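Local coordinates for protein Sodium/sialic acid symporter SiaT (PDB 5NV9) that couples the inward sodium gradient to the uptake of the sialic acid N-acetylneuraminic acid, carrying two sodium ions with each sugar, at residues A[111-116]-A[483-487]; A[115-120]-A[431-437]; A[255-260]-A[349-354]. All blocks are in the same frame, centred on the assembly; numbering follows the deposited sequence.

Interaction 1: A[111-116]-A[483-487]; sequences YLEARF and AKQLS
Tyr111 meets Leu486 through its ring: CE1 lies 3.9 Å from Leu486 CD2. With CG opposite the backbone nitrogen (chi1 165°), the far end of the ring comes close to the C-terminal tail. Two residues on, the Glu113 carbonyl oxygen accepts from Lys484 NZ at 3.2 Å, with the donor nearly on the line of the C=O bond. The Glu113 carboxylate is engaged elsewhere, by Arg121 and Arg362. Ala114 CB packs on the other methyl of Leu486, CD1, at 4.2 Å, and the Ala114 carbonyl oxygen lies 3.3 Å from Lys484 CE. Arg115 sets its CA and CB against Leu486 CD2. A water links its carbonyl oxygen (2.8 Å) to Lys484 N (2.9 Å). Phe116 leaves helical geometry, and its carbonyl oxygen takes the shorter lysine bond, 2.6 Å to Lys484 NZ. One ammonium group thus holds two carbonyls at the C-terminal end of helix 110-115, where it would also favourably meet the negative end of the helix dipole. On the cytoplasmic side of the membrane, the irregular tail 483-487 lies along helix 110-115, while Tyr111, Leu112 and Phe116 of that helix and its end pack on helix 415-427.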
loop_
_atom_site.group_PDB
_atom_site.type_symbol
_atom_site.label_atom_id
_atom_site.label_comp_id
_atom_site.label_asym_id
_atom_site.label_seq_id
_atom_site.Cartn_x
_atom_site.Cartn_y
_atom_site.Cartn_z
ATOM N N TYR A 111 -1.229 19.047 -8.255
ATOM C CA TYR A 111 -2.215 19.841 -7.530
ATOM C C TYR A 111 -1.520 20.894 -6.603
ATOM O O TYR A 111 -1.976 22.044 -6.527
ATOM C CB TYR A 111 -3.177 18.951 -6.716
ATOM C CG TYR A 111 -3.949 19.730 -5.708
ATOM C CD1 TYR A 111 -5.056 20.460 -6.097
ATOM C CD2 TYR A 111 -3.525 19.801 -4.349
ATOM C CE1 TYR A 111 -5.749 21.242 -5.181
ATOM C CE2 TYR A 111 -4.194 20.591 -3.439
ATOM C CZ TYR A 111 -5.305 21.307 -3.849
ATOM O OH TYR A 111 -6.016 22.070 -2.943
ATOM N N LEU A 112 -0.447 20.468 -5.902
ATOM C CA LEU A 112 0.247 21.313 -4.948
ATOM C C LEU A 112 0.926 22.523 -5.600
ATOM O O LEU A 112 0.957 23.591 -4.985
ATOM C CB LEU A 112 1.254 20.538 -4.100
ATOM C CG LEU A 112 0.724 19.399 -3.191
ATOM C CD1 LEU A 112 1.874 18.677 -2.508
ATOM C CD2 LEU A 112 -0.312 19.878 -2.181
ATOM N N GLU A 113 1.424 22.380 -6.825
ATOM C CA GLU A 113 1.936 23.520 -7.541
ATOM C C GLU A 113 0.778 24.399 -7.970
ATOM O O GLU A 113 0.847 25.618 -7.790
ATOM C CB GLU A 113 2.821 23.167 -8.730
ATOM C CG GLU A 113 3.207 24.388 -9.545
ATOM C CD GLU A 113 4.504 24.253 -10.311
ATOM O OE1 GLU A 113 4.991 23.134 -10.580
ATOM O OE2 GLU A 113 5.079 25.316 -10.615
ATOM N N ALA A 114 -0.286 23.830 -8.504
ATOM C CA ALA A 114 -1.465 24.632 -8.854
ATOM C C ALA A 114 -2.077 25.407 -7.686
ATOM O O ALA A 114 -2.535 26.511 -7.868
ATOM C CB ALA A 114 -2.534 23.754 -9.487
ATOM N N ARG A 115 -2.102 24.815 -6.482
ATOM C CA ARG A 115 -2.725 25.409 -5.300
ATOM C C ARG A 115 -1.766 26.353 -4.584
ATOM O O ARG A 115 -2.202 27.389 -4.051
ATOM C CB ARG A 115 -3.139 24.270 -4.329
ATOM C CG ARG A 115 -3.694 24.707 -2.998
ATOM C CD ARG A 115 -4.957 25.562 -3.210
ATOM N NE ARG A 115 -5.487 25.988 -1.944
ATOM C CZ ARG A 115 -5.066 27.050 -1.278
ATOM N NH1 ARG A 115 -4.134 27.820 -1.797
ATOM N NH2 ARG A 115 -5.586 27.343 -0.095
ATOM N N PHE A 116 -0.482 25.949 -4.536
ATOM C CA PHE A 116 0.563 26.596 -3.789
ATOM C C PHE A 116 1.711 27.000 -4.709
ATOM O O PHE A 116 1.576 27.943 -5.552
ATOM C CB PHE A 116 1.042 25.667 -2.639
ATOM C CG PHE A 116 -0.006 25.428 -1.577
ATOM C CD1 PHE A 116 -0.697 26.485 -1.015
ATOM C CD2 PHE A 116 -0.280 24.127 -1.115
ATOM C CE1 PHE A 116 -1.671 26.265 -0.033
ATOM C CE2 PHE A 116 -1.206 23.913 -0.128
ATOM C CZ PHE A 116 -1.922 24.978 0.408
ATOM N N ALA A 483 -3.831 34.071 -1.163
ATOM C CA ALA A 483 -3.844 32.698 -1.748
ATOM C C ALA A 483 -4.175 32.702 -3.219
ATOM O O ALA A 483 -4.948 33.547 -3.636
ATOM C CB ALA A 483 -4.848 31.865 -1.036
ATOM N N LYS A 484 -3.629 31.745 -3.990
ATOM C CA LYS A 484 -4.060 31.562 -5.340
ATOM C C LYS A 484 -5.485 31.070 -5.324
ATOM O O LYS A 484 -5.906 30.371 -4.403
ATOM C CB LYS A 484 -3.144 30.634 -6.122
ATOM C CG LYS A 484 -1.746 31.193 -6.251
ATOM C CD LYS A 484 -0.993 30.570 -7.392
ATOM C CE LYS A 484 -0.704 29.122 -7.121
ATOM N NZ LYS A 484 0.554 28.779 -7.832
ATOM N N GLN A 485 -6.234 31.502 -6.324
ATOM C CA GLN A 485 -7.673 31.310 -6.344
ATOM C C GLN A 485 -8.056 29.815 -6.613
ATOM O O GLN A 485 -8.688 29.190 -5.768
ATOM C CB GLN A 485 -8.291 32.333 -7.341
ATOM C CG GLN A 485 -9.650 32.002 -7.942
ATOM C CD GLN A 485 -10.719 31.772 -6.909
ATOM O OE1 GLN A 485 -10.504 31.983 -5.711
ATOM N NE2 GLN A 485 -11.907 31.386 -7.372
ATOM N N LEU A 486 -7.650 29.253 -7.758
ATOM C CA LEU A 486 -7.973 27.856 -8.182
ATOM C C LEU A 486 -9.487 27.460 -8.152
ATOM O O LEU A 486 -9.919 26.723 -7.287
ATOM C CB LEU A 486 -7.103 26.838 -7.409
ATOM C CG LEU A 486 -6.892 25.487 -8.132
ATOM C CD1 LEU A 486 -6.219 25.708 -9.493
ATOM C CD2 LEU A 486 -6.079 24.489 -7.313
ATOM N N SER A 487 -10.272 27.894 -9.136
ATOM C CA SER A 487 -11.723 27.708 -9.090
ATOM C C SER A 487 -12.260 26.501 -9.856
ATOM O O SER A 487 -12.390 26.558 -11.074
ATOM C CB SER A 487 -12.406 28.963 -9.616
ATOM O OG SER A 487 -11.901 29.328 -10.877
HETATM O O HOH W 1 -1.756 29.827 -2.858
#

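Interaction 2: A[115-120]-A[431-437]; sequences RFDVRS and ANAGSAV
Arg115 grips the carbonyl oxygen of Ala431 end-on, with NH1 and NH2 each 3.0 Å from Ala431 O. The oxygen lies in the guanidinium plane, but both nitrogens reach it from the same face of the peptide, above the carbonyl plane. Arg115 NE goes to Gly425 O, so the group ties the last turn of helix 415-427 to the loop before helix 433-452. A side-on salt bridge joins Arg119 to Asp117, with NH2 2.8 Å from OD2 and NE bonded to the same oxygen. The Arg119 chain bends at chi3 (-67°), which brings its guanidinium back to Asp117. Asp117 OD1 caps helix 118-151 by accepting from Arg119 N. A water donates to Asp117 OD1 and to Ala433 O, and accepts from Ser120 OG, bridging the starts of the two helices.

Both transmembrane helices therefore begin here with an N-cap, at the cytoplasmic side of the LeuT-fold symporter. In helix 433-452 it is a capping box: Ser435 N gives to Asn432 OD1 at 3.0 Å, and Asn432 N gives to Ser435 OG. Asn432 ND2 turns to Ala477 O.

The Phe116 ring is sandwiched. Arg115 CG covers one face, and Ala436 CB makes a CH-pi contact on the opposite face, 3.8 Å from the centroid and 6° off the normal. Ala431 C lies at the ring edge. Ser120 OG touches the same Ala436 CB, 3.7 Å away. Ala433 CB sits against Asp117 OD2 at 3.6 Å. Farther out, Val437 CG2 stands over the centre of the Arg119 guanidinium face, 3.6 Å from CZ.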
loop_
_atom_site.group_PDB
_atom_site.type_symbol
_atom_site.label_atom_id
_atom_site.label_comp_id
_atom_site.label_asym_id
_atom_site.label_seq_id
_atom_site.Cartn_x
_atom_site.Cartn_y
_atom_site.Cartn_z
ATOM N N ARG A 115 -2.102 24.815 -6.482
ATOM C CA ARG A 115 -2.725 25.409 -5.300
ATOM C C ARG A 115 -1.766 26.353 -4.584
ATOM O O ARG A 115 -2.202 27.389 -4.051
ATOM C CB ARG A 115 -3.139 24.270 -4.329
ATOM C CG ARG A 115 -3.694 24.707 -2.998
ATOM C CD ARG A 115 -4.957 25.562 -3.210
ATOM N NE ARG A 115 -5.487 25.988 -1.944
ATOM C CZ ARG A 115 -5.066 27.050 -1.278
ATOM N NH1 ARG A 115 -4.134 27.820 -1.797
ATOM N NH2 ARG A 115 -5.586 27.343 -0.095
ATOM N N PHE A 116 -0.482 25.949 -4.536
ATOM C CA PHE A 116 0.563 26.596 -3.789
ATOM C C PHE A 116 1.711 27.000 -4.709
ATOM O O PHE A 116 1.576 27.943 -5.552
ATOM C CB PHE A 116 1.042 25.667 -2.639
ATOM C CG PHE A 116 -0.006 25.428 -1.577
ATOM C CD1 PHE A 116 -0.697 26.485 -1.015
ATOM C CD2 PHE A 116 -0.280 24.127 -1.115
ATOM C CE1 PHE A 116 -1.671 26.265 -0.033
ATOM C CE2 PHE A 116 -1.206 23.913 -0.128
ATOM C CZ PHE A 116 -1.922 24.978 0.408
ATOM N N ASP A 117 2.832 26.318 -4.631
ATOM C CA ASP A 117 3.848 26.530 -5.685
ATOM C C ASP A 117 4.710 25.262 -5.844
ATOM O O ASP A 117 4.373 24.226 -5.266
ATOM C CB ASP A 117 4.671 27.784 -5.394
ATOM C CG ASP A 117 5.532 27.646 -4.179
ATOM O OD1 ASP A 117 5.591 26.553 -3.603
ATOM O OD2 ASP A 117 6.164 28.648 -3.787
ATOM N N VAL A 118 5.795 25.359 -6.617
ATOM C CA VAL A 118 6.634 24.244 -6.904
ATOM C C VAL A 118 7.358 23.665 -5.687
ATOM O O VAL A 118 7.737 22.498 -5.707
ATOM C CB VAL A 118 7.634 24.610 -8.046
ATOM C CG1 VAL A 118 8.767 25.500 -7.561
ATOM C CG2 VAL A 118 8.154 23.373 -8.726
ATOM N N ARG A 119 7.519 24.417 -4.608
ATOM C CA ARG A 119 8.253 23.899 -3.445
ATOM C C ARG A 119 7.428 22.821 -2.734
ATOM O O ARG A 119 7.966 21.848 -2.204
ATOM C CB ARG A 119 8.695 25.058 -2.477
ATOM C CG ARG A 119 9.658 26.102 -3.079
ATOM C CD ARG A 119 9.841 27.327 -2.172
ATOM N NE ARG A 119 8.588 28.077 -2.094
ATOM C CZ ARG A 119 8.332 29.105 -1.289
ATOM N NH1 ARG A 119 9.255 29.552 -0.459
ATOM N NH2 ARG A 119 7.144 29.695 -1.328
ATOM N N SER A 120 6.121 22.998 -2.687
ATOM C CA SER A 120 5.297 22.059 -2.027
ATOM C C SER A 120 5.185 20.835 -2.923
ATOM O O SER A 120 5.102 19.718 -2.416
ATOM C CB SER A 120 3.887 22.621 -1.817
ATOM O OG SER A 120 3.821 23.513 -0.707
ATOM N N ALA A 431 -4.869 29.631 2.921
ATOM C CA ALA A 431 -3.535 29.146 2.940
ATOM C C ALA A 431 -2.913 29.492 1.626
ATOM O O ALA A 431 -3.614 29.521 0.604
ATOM C CB ALA A 431 -3.512 27.632 3.162
ATOM N N ASN A 432 -1.584 29.705 1.625
ATOM C CA ASN A 432 -0.906 30.155 0.436
ATOM C C ASN A 432 0.466 29.510 0.386
ATOM O O ASN A 432 0.832 28.748 1.288
ATOM C CB ASN A 432 -0.848 31.737 0.435
ATOM C CG ASN A 432 -0.348 32.310 1.765
ATOM O OD1 ASN A 432 0.680 31.868 2.267
ATOM N ND2 ASN A 432 -1.066 33.324 2.324
ATOM N N ALA A 433 1.218 29.780 -0.674
ATOM C CA ALA A 433 2.509 29.149 -0.878
ATOM C C ALA A 433 3.465 29.271 0.267
ATOM O O ALA A 433 4.172 28.336 0.688
ATOM C CB ALA A 433 3.126 29.712 -2.116
ATOM N N GLY A 434 3.541 30.472 0.810
ATOM C CA GLY A 434 4.434 30.674 1.899
ATOM C C GLY A 434 3.983 30.001 3.168
ATOM O O GLY A 434 4.784 29.436 3.846
ATOM N N SER A 435 2.703 30.069 3.495
ATOM C CA SER A 435 2.232 29.466 4.697
ATOM C C SER A 435 2.305 27.917 4.641
ATOM O O SER A 435 2.513 27.252 5.657
ATOM C CB SER A 435 0.834 30.002 5.024
ATOM O OG SER A 435 -0.215 29.226 4.481
ATOM N N ALA A 436 2.137 27.360 3.454
ATOM C CA ALA A 436 2.378 25.942 3.247
ATOM C C ALA A 436 3.874 25.596 3.568
ATOM O O ALA A 436 4.131 24.613 4.294
ATOM C CB ALA A 436 1.970 25.499 1.831
ATOM N N VAL A 437 4.836 26.415 3.097
ATOM C CA VAL A 437 6.249 26.193 3.393
ATOM C C VAL A 437 6.546 26.271 4.900
ATOM O O VAL A 437 7.222 25.410 5.405
ATOM C CB VAL A 437 7.182 27.102 2.573
ATOM C CG1 VAL A 437 8.610 27.022 3.084
ATOM C CG2 VAL A 437 7.151 26.658 1.121
HETATM O O HOH W 2 4.203 26.124 -1.376
#

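Interaction 3: A[255-260]-A[349-354]; sequences QDVVQR and NSISSC
Gln259 meets Asn349 amide to amide, where the short helix 255-258 and the residues after it lean on helix 328-361 of the LeuT fold. This long transmembrane helix also carries the sodium-binding serines. Gln259 NE2 donates to Asn349 OD1 at 2.8 Å, almost straight (170°) and nearly along the carbonyl axis. The two amide planes are nearly coplanar. The second hydrogen on Gln259 NE2 goes to Phe39 O. Ser350 OG lies 2.7 Å from Gln259 OE1, but Ser346 O also competes for its single proton. Ser353 OG donates to Ser350 O, one turn back, and in turn accepts from Gln255 NE2 at 2.8 Å. That bond is bent, and the hydroxyl lies 29° out of the Gln255 amide plane. The remaining polar needs of Gln255 are met by the backbone before helix 110-115: NE2 also gives to Thr106 O, and OE1 accepts from Ala108 N. Asp256 OD1 is held by Ser254 OG. Arg260 NE turns to Ser53. Its NH1 gives a weak bond to Asp256 O and another, 3.0 Å, to a water in the guanidinium plane. All the touching residues are buried, and their polar groups are satisfied partly across the contact and partly by the surrounding backbone and side chains. The Gln255 chain bends at chi2 (67°) and passes Cys354, its CG 3.6 Å from Cys354 SG.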
loop_
_atom_site.group_PDB
_atom_site.type_symbol
_atom_site.label_atom_id
_atom_site.label_comp_id
_atom_site.label_asym_id
_atom_site.label_seq_id
_atom_site.Cartn_x
_atom_site.Cartn_y
_atom_site.Cartn_z
ATOM N N GLN A 255 0.462 8.780 -4.570
ATOM C CA GLN A 255 0.326 8.627 -6.005
ATOM C C GLN A 255 -0.132 7.242 -6.454
ATOM O O GLN A 255 -0.793 7.137 -7.491
ATOM C CB GLN A 255 1.650 9.003 -6.676
ATOM C CG GLN A 255 1.685 8.765 -8.202
ATOM C CD GLN A 255 0.766 9.664 -9.033
ATOM O OE1 GLN A 255 0.041 10.529 -8.505
ATOM N NE2 GLN A 255 0.715 9.392 -10.335
ATOM N N ASP A 256 0.251 6.172 -5.733
ATOM C CA ASP A 256 -0.137 4.798 -6.167
ATOM C C ASP A 256 -1.671 4.594 -6.185
ATOM O O ASP A 256 -2.187 3.910 -7.062
ATOM C CB ASP A 256 0.597 3.697 -5.372
ATOM C CG ASP A 256 0.352 3.771 -3.869
ATOM O OD1 ASP A 256 0.095 4.893 -3.270
ATOM O OD2 ASP A 256 0.453 2.672 -3.273
ATOM N N VAL A 257 -2.390 5.216 -5.246
ATOM C CA VAL A 257 -3.837 5.171 -5.233
ATOM C C VAL A 257 -4.483 6.276 -6.118
ATOM O O VAL A 257 -5.335 6.004 -6.987
ATOM C CB VAL A 257 -4.334 5.189 -3.795
ATOM C CG1 VAL A 257 -5.844 5.439 -3.753
ATOM C CG2 VAL A 257 -4.038 3.848 -3.146
ATOM N N VAL A 258 -4.005 7.499 -5.956
ATOM C CA VAL A 258 -4.560 8.653 -6.623
ATOM C C VAL A 258 -4.518 8.491 -8.123
ATOM O O VAL A 258 -5.423 8.895 -8.839
ATOM C CB VAL A 258 -3.834 9.992 -6.214
ATOM C CG1 VAL A 258 -4.373 11.122 -7.046
ATOM C CG2 VAL A 258 -4.090 10.333 -4.771
ATOM N N GLN A 259 -3.467 7.885 -8.623
ATOM C CA GLN A 259 -3.402 7.525 -10.055
ATOM C C GLN A 259 -4.602 6.735 -10.585
ATOM O O GLN A 259 -5.011 6.911 -11.745
ATOM C CB GLN A 259 -2.128 6.719 -10.300
ATOM C CG GLN A 259 -1.438 7.026 -11.607
ATOM C CD GLN A 259 -0.254 6.114 -11.815
ATOM O OE1 GLN A 259 0.382 5.727 -10.825
ATOM N NE2 GLN A 259 0.034 5.729 -13.085
ATOM N N ARG A 260 -5.182 5.867 -9.760
ATOM C CA ARG A 260 -6.374 5.110 -10.194
ATOM C C ARG A 260 -7.618 5.968 -10.341
ATOM O O ARG A 260 -8.566 5.534 -10.968
ATOM C CB ARG A 260 -6.690 3.950 -9.255
ATOM C CG ARG A 260 -5.949 2.681 -9.560
ATOM C CD ARG A 260 -4.563 2.655 -8.978
ATOM N NE ARG A 260 -3.822 1.477 -9.444
ATOM C CZ ARG A 260 -2.507 1.450 -9.678
ATOM N NH1 ARG A 260 -1.764 2.520 -9.473
ATOM N NH2 ARG A 260 -1.952 0.356 -10.152
ATOM N N ASN A 349 5.423 1.843 -11.088
ATOM C CA ASN A 349 4.777 2.722 -12.037
ATOM C C ASN A 349 4.504 4.142 -11.491
ATOM O O ASN A 349 4.696 5.131 -12.211
ATOM C CB ASN A 349 3.504 2.118 -12.573
ATOM C CG ASN A 349 2.864 2.987 -13.645
ATOM O OD1 ASN A 349 2.051 3.821 -13.316
ATOM N ND2 ASN A 349 3.149 2.727 -14.922
ATOM N N SER A 350 4.074 4.241 -10.235
ATOM C CA SER A 350 3.796 5.555 -9.636
ATOM C C SER A 350 5.014 6.316 -9.433
ATOM O O SER A 350 4.984 7.545 -9.537
ATOM C CB SER A 350 3.028 5.419 -8.345
ATOM O OG SER A 350 1.749 4.889 -8.664
ATOM N N ILE A 351 6.081 5.635 -9.012
ATOM C CA ILE A 351 7.411 6.277 -8.898
ATOM C C ILE A 351 7.808 6.880 -10.206
ATOM O O ILE A 351 8.172 8.072 -10.284
ATOM C CB ILE A 351 8.490 5.356 -8.403
ATOM C CG1 ILE A 351 8.316 5.087 -6.932
ATOM C CG2 ILE A 351 9.880 5.981 -8.611
ATOM C CD1 ILE A 351 8.992 3.805 -6.449
ATOM N N SER A 352 7.733 6.100 -11.258
ATOM C CA SER A 352 8.009 6.635 -12.615
ATOM C C SER A 352 7.054 7.702 -13.065
ATOM O O SER A 352 7.509 8.607 -13.727
ATOM C CB SER A 352 8.071 5.557 -13.641
ATOM O OG SER A 352 8.369 6.086 -14.921
ATOM N N SER A 353 5.749 7.668 -12.710
ATOM C CA SER A 353 4.869 8.747 -13.101
ATOM C C SER A 353 5.281 10.129 -12.428
ATOM O O SER A 353 5.244 11.181 -13.079
ATOM C CB SER A 353 3.394 8.418 -12.767
ATOM O OG SER A 353 3.155 8.514 -11.340
ATOM N N CYS A 354 5.590 10.085 -11.127
ATOM C CA CYS A 354 6.089 11.236 -10.383
ATOM C C CYS A 354 7.396 11.734 -10.959
ATOM O O CYS A 354 7.578 12.949 -11.173
ATOM C CB CYS A 354 6.294 10.845 -8.911
ATOM S SG CYS A 354 4.729 10.603 -8.031
HETATM O O HOH W 3 1.082 2.405 -10.423
#

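Overall arrangement
Interactions 1 and 2 form one cytoplasmic cluster, their centres about 8 Å apart. They share Arg115 and Phe116: the tail meets the end of helix 110-115, and the start of helix 433-452 meets the turn that follows. They also touch directly, with Ala483 CA 3.8 Å from Asn432 CB. Interaction 3 stands apart, its centre about 21 Å from that of interaction 1 and about 22 Å from that of interaction 2. It alone is near the transport sites. The Arg260 side chain lies about 4 Å from a bound sodium ion and close to its ligands Asp182 and Ser346, while the Asp256 side chain is about 7 Å from the sialic acid.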